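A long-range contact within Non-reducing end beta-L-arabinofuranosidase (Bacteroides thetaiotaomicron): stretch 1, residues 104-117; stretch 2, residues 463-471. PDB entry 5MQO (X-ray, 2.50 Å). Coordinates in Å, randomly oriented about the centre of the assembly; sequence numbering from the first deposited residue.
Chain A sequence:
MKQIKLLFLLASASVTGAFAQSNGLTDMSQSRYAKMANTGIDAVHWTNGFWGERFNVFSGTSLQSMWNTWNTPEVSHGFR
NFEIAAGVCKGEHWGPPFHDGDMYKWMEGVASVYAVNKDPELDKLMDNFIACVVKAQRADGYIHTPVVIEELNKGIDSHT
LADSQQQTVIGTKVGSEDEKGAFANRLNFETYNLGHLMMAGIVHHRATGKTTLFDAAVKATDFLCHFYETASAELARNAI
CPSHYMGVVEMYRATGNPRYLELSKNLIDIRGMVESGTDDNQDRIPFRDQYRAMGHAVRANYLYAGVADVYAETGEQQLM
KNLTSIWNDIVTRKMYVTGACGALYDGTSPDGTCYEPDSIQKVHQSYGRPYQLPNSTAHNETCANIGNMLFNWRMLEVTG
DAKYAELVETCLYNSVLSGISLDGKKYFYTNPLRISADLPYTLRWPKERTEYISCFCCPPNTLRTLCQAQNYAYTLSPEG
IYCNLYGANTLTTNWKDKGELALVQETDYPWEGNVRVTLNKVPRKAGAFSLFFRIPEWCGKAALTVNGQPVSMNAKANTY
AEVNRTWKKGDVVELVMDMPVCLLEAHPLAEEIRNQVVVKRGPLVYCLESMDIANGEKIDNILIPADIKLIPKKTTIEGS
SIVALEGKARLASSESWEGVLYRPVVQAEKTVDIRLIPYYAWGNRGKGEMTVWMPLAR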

# COMPACT_ATOMS: atom_id res chain seq x y z
N TYR A 104 -13.83 -9.84 -10.12
CA TYR A 104 -12.88 -10.82 -9.60
C TYR A 104 -12.07 -10.24 -8.46
O TYR A 104 -11.67 -10.97 -7.59
N LYS A 105 -11.79 -8.93 -8.50
CA LYS A 105 -11.12 -8.24 -7.39
C LYS A 105 -12.06 -8.12 -6.21
O LYS A 105 -11.66 -8.40 -5.11
N TRP A 106 -13.30 -7.69 -6.47
CA TRP A 106 -14.36 -7.61 -5.45
C TRP A 106 -14.47 -8.94 -4.71
O TRP A 106 -14.38 -9.00 -3.47
N MET A 107 -14.65 -10.00 -5.49
CA MET A 107 -14.84 -11.36 -5.02
C MET A 107 -13.63 -11.85 -4.21
O MET A 107 -13.77 -12.49 -3.17
N GLU A 108 -12.44 -11.51 -4.67
CA GLU A 108 -11.21 -11.81 -3.94
C GLU A 108 -11.26 -11.15 -2.56
O GLU A 108 -10.88 -11.75 -1.54
N GLY A 109 -11.73 -9.91 -2.55
CA GLY A 109 -12.05 -9.20 -1.33
C GLY A 109 -13.08 -9.91 -0.45
O GLY A 109 -12.87 -10.01 0.75
N VAL A 110 -14.18 -10.40 -1.03
CA VAL A 110 -15.18 -11.13 -0.26
C VAL A 110 -14.54 -12.37 0.40
O VAL A 110 -14.74 -12.60 1.60
N ALA A 111 -13.76 -13.14 -0.36
CA ALA A 111 -13.05 -14.32 0.17
C ALA A 111 -12.07 -13.99 1.26
O ALA A 111 -11.80 -14.82 2.11
N SER A 112 -11.49 -12.81 1.19
CA SER A 112 -10.43 -12.40 2.10
C SER A 112 -11.00 -12.06 3.46
O SER A 112 -10.42 -12.38 4.51
N VAL A 113 -12.13 -11.36 3.40
CA VAL A 113 -13.00 -11.06 4.54
C VAL A 113 -13.56 -12.32 5.17
O VAL A 113 -13.52 -12.48 6.39
N TYR A 114 -14.11 -13.21 4.35
CA TYR A 114 -14.58 -14.52 4.79
C TYR A 114 -13.52 -15.30 5.55
O TYR A 114 -13.83 -15.90 6.57
N ALA A 115 -12.27 -15.28 5.10
CA ALA A 115 -11.20 -16.01 5.81
C ALA A 115 -11.10 -15.64 7.30
O ALA A 115 -10.75 -16.47 8.14
N VAL A 116 -11.42 -14.39 7.59
CA VAL A 116 -11.42 -13.85 8.95
C VAL A 116 -12.69 -14.16 9.74
O VAL A 116 -12.61 -14.40 10.95
N ASN A 117 -13.86 -14.07 9.09
CA ASN A 117 -15.15 -14.03 9.81
C ASN A 117 -16.12 -15.19 9.54
O ASN A 117 -17.09 -15.34 10.27
N LEU A 463 -10.41 -1.42 -2.41
CA LEU A 463 -11.23 -2.11 -1.41
C LEU A 463 -10.71 -3.51 -1.07
O LEU A 463 -10.57 -3.86 0.10
N ARG A 464 -10.39 -4.32 -2.06
CA ARG A 464 -9.82 -5.62 -1.75
C ARG A 464 -8.49 -5.51 -1.00
O ARG A 464 -8.19 -6.35 -0.16
N THR A 465 -7.71 -4.48 -1.30
CA THR A 465 -6.43 -4.33 -0.62
C THR A 465 -6.70 -4.00 0.84
O THR A 465 -6.21 -4.70 1.74
N LEU A 466 -7.51 -2.98 1.06
CA LEU A 466 -7.89 -2.61 2.42
C LEU A 466 -8.57 -3.76 3.16
O LEU A 466 -8.29 -3.94 4.33
N CYS A 467 -9.42 -4.55 2.49
CA CYS A 467 -10.02 -5.77 3.09
C CYS A 467 -8.99 -6.85 3.49
O CYS A 467 -9.36 -7.82 4.15
N GLN A 468 -7.73 -6.70 3.09
CA GLN A 468 -6.67 -7.66 3.37
C GLN A 468 -5.59 -7.15 4.30
O GLN A 468 -4.65 -7.88 4.56
N ALA A 469 -5.71 -5.92 4.80
CA ALA A 469 -4.69 -5.30 5.67
C ALA A 469 -4.14 -6.26 6.71
O ALA A 469 -2.94 -6.34 6.88
N GLN A 470 -5.01 -6.99 7.40
CA GLN A 470 -4.59 -8.00 8.42
C GLN A 470 -3.53 -8.99 7.97
O GLN A 470 -2.77 -9.48 8.82
N ASN A 471 -3.48 -9.27 6.66
CA ASN A 471 -2.49 -10.18 6.08
C ASN A 471 -1.11 -9.58 5.98
O ASN A 471 -0.21 -10.27 5.50

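Where a helix packs closely against a distant segment of the same chain, the residues that face the partner tend to recur every three or four positions, and a small residue among them lets the backbones draw near. The contact between residues 104-117 and 463-471 of this arabinofuranosidase, whose touching residues lie at least 354 positions apart, is a compact example that buries 477 Å² in all.

Lys105 opens the contact. Its CA-to-CB bond runs sideways and its side chain (chi1 m, chi2 t) ends leading away, with NZ satisfied elsewhere in the structure; the aliphatic part nevertheless covers one face of the Arg464 guanidinium, CG of Lys105 lying 3.7 Å from NH2 of Arg464. The backbone takes part as well, since Lys105 O is 3.5 Å from Arg464 CB. Trp106 and Met107, both t at chi1, point away.

Glu108 supplies the negative charge. Its CA-to-CB bond points toward the partner and the chain is extended, chi1 and chi2 both t; it meets Arg464 in a two-pronged salt bridge: NH2 of Arg464 donates to OE1 of Glu108 at 3.0 Å, and NE of Arg464 donates to OE2 of Glu108 at 3.1 Å. OE1 approaches at the guanidinium edge, near its plane, which leaves the face free for Lys105. Arg464 begins with chi1 p, but its chi2 and chi3 fall between wells. A weak hydrogen bond from Gln468 NE2 to Glu108 OE2, 3.4 Å long, adds a further donor to the carboxylate.

One residue on, Gly109 marks the closest backbone approach, its CA only 4.2 Å from CA of Arg464 and 4.0 Å from CB of Arg464. A CB here would point toward the partner and lie a tight 3.4 Å from Arg464 CB, so the bare backbone suits the spacing. Val110 faces away.

Ser112 returns to the interface as rotamer m. Its OG donates to Glu108 O one turn back, at 2.6 Å, and accepts from Gln468 NE2 at 3.2 Å with a nearly straight geometry. The Gln468 amide thus joins Ser112 to Glu108, reaching them although its CA-to-CB bond leaves sideways.

Beyond it the helix offers two valines. Val113 (t) makes an apolar contact, setting CG2 3.8 Å from SG of Cys467, which points toward the helix as rotamer m. Val116, also t, closes the series with CG2 3.8 Å from NE2 of Gln470. That amide is held from within its own stretch, NE2 of Gln470 donating to Cys467 O at 2.9 Å, so it meets the valine already engaged.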

# COMPACT_ATOMS: atom_id res chain seq x y z
CB TYR A 104 -11.90 -11.30 -10.68
CG TYR A 104 -12.53 -11.99 -11.87
CD1 TYR A 104 -13.44 -13.03 -11.71
CD2 TYR A 104 -12.19 -11.62 -13.17
CE1 TYR A 104 -14.00 -13.68 -12.81
CE2 TYR A 104 -12.75 -12.25 -14.27
CZ TYR A 104 -13.65 -13.28 -14.09
OH TYR A 104 -14.20 -13.90 -15.20
CB LYS A 105 -10.55 -6.86 -7.80
CG LYS A 105 -9.25 -6.98 -8.60
CD LYS A 105 -8.67 -5.65 -9.05
CE LYS A 105 -9.38 -5.11 -10.29
NZ LYS A 105 -8.76 -3.87 -10.84
CB TRP A 106 -15.70 -7.25 -6.11
CG TRP A 106 -16.92 -7.26 -5.17
CD1 TRP A 106 -17.32 -6.25 -4.34
CD2 TRP A 106 -17.87 -8.32 -4.98
NE1 TRP A 106 -18.45 -6.61 -3.65
CE2 TRP A 106 -18.81 -7.87 -4.02
CE3 TRP A 106 -18.02 -9.60 -5.53
CZ2 TRP A 106 -19.90 -8.66 -3.59
CZ3 TRP A 106 -19.10 -10.40 -5.10
CH2 TRP A 106 -20.02 -9.92 -4.13
CB MET A 107 -15.14 -12.25 -6.24
CG MET A 107 -14.81 -13.72 -6.15
SD MET A 107 -16.06 -14.64 -5.29
CE MET A 107 -15.00 -16.00 -4.81
CB GLU A 108 -10.00 -11.32 -4.73
CG GLU A 108 -8.64 -11.65 -4.15
CD GLU A 108 -7.47 -11.07 -4.96
OE1 GLU A 108 -7.60 -10.90 -6.23
OE2 GLU A 108 -6.42 -10.80 -4.32
CB VAL A 110 -16.41 -11.56 -1.12
CG1 VAL A 110 -17.32 -12.51 -0.36
CG2 VAL A 110 -17.25 -10.36 -1.57
CB ALA A 111 -12.31 -15.03 -0.94
CB SER A 112 -9.70 -11.20 1.51
OG SER A 112 -9.04 -11.57 0.30
CB VAL A 113 -14.16 -10.15 4.07
CG1 VAL A 113 -15.30 -10.10 5.08
CG2 VAL A 113 -13.63 -8.75 3.77
CB TYR A 114 -15.08 -15.35 3.61
CG TYR A 114 -15.55 -16.73 3.98
CD1 TYR A 114 -16.86 -16.96 4.42
CD2 TYR A 114 -14.68 -17.80 3.91
CE1 TYR A 114 -17.27 -18.23 4.78
CE2 TYR A 114 -15.08 -19.08 4.27
CZ TYR A 114 -16.37 -19.30 4.69
OH TYR A 114 -16.74 -20.58 5.02
CB ALA A 115 -9.86 -15.79 5.11
CB VAL A 116 -11.18 -12.30 8.93
CG1 VAL A 116 -11.57 -11.60 10.23
CG2 VAL A 116 -9.73 -12.01 8.61
CB ASN A 117 -15.83 -12.65 9.64
CG ASN A 117 -16.50 -12.47 8.29
OD1 ASN A 117 -16.54 -13.38 7.44
ND2 ASN A 117 -17.07 -11.30 8.09
CB LEU A 463 -12.71 -2.17 -1.85
CG LEU A 463 -13.71 -2.84 -0.87
CD1 LEU A 463 -13.64 -2.26 0.53
CD2 LEU A 463 -15.14 -2.76 -1.39
CB ARG A 464 -9.69 -6.49 -3.00
CG ARG A 464 -8.54 -6.16 -3.90
CD ARG A 464 -7.25 -6.93 -3.58
NE ARG A 464 -6.91 -7.81 -4.69
CZ ARG A 464 -6.47 -7.41 -5.89
NH1 ARG A 464 -6.28 -6.13 -6.16
NH2 ARG A 464 -6.23 -8.31 -6.83
CB THR A 465 -5.53 -3.28 -1.29
OG1 THR A 465 -4.98 -3.83 -2.49
CG2 THR A 465 -4.38 -2.91 -0.39
CB LEU A 466 -8.74 -1.35 2.47
CG LEU A 466 -8.03 -0.08 1.98
CD1 LEU A 466 -9.03 0.98 1.57
CD2 LEU A 466 -7.10 0.46 3.04
CB CYS A 467 -11.05 -6.41 2.14
SG CYS A 467 -12.63 -5.55 2.00
CB GLN A 468 -5.99 -8.01 2.07
CG GLN A 468 -6.86 -8.82 1.12
CD GLN A 468 -6.28 -8.83 -0.27
OE1 GLN A 468 -5.43 -8.00 -0.60
NE2 GLN A 468 -6.74 -9.76 -1.09
CB ALA A 469 -5.27 -4.09 6.35
CB GLN A 470 -5.77 -8.79 9.01
CG GLN A 470 -6.57 -9.64 8.01
CD GLN A 470 -7.56 -8.83 7.23
OE1 GLN A 470 -7.78 -7.64 7.52
NE2 GLN A 470 -8.17 -9.44 6.23
CB ASN A 471 -2.92 -10.62 4.70
CG ASN A 471 -4.06 -11.59 4.74
OD1 ASN A 471 -3.85 -12.80 4.92
ND2 ASN A 471 -5.26 -11.08 4.58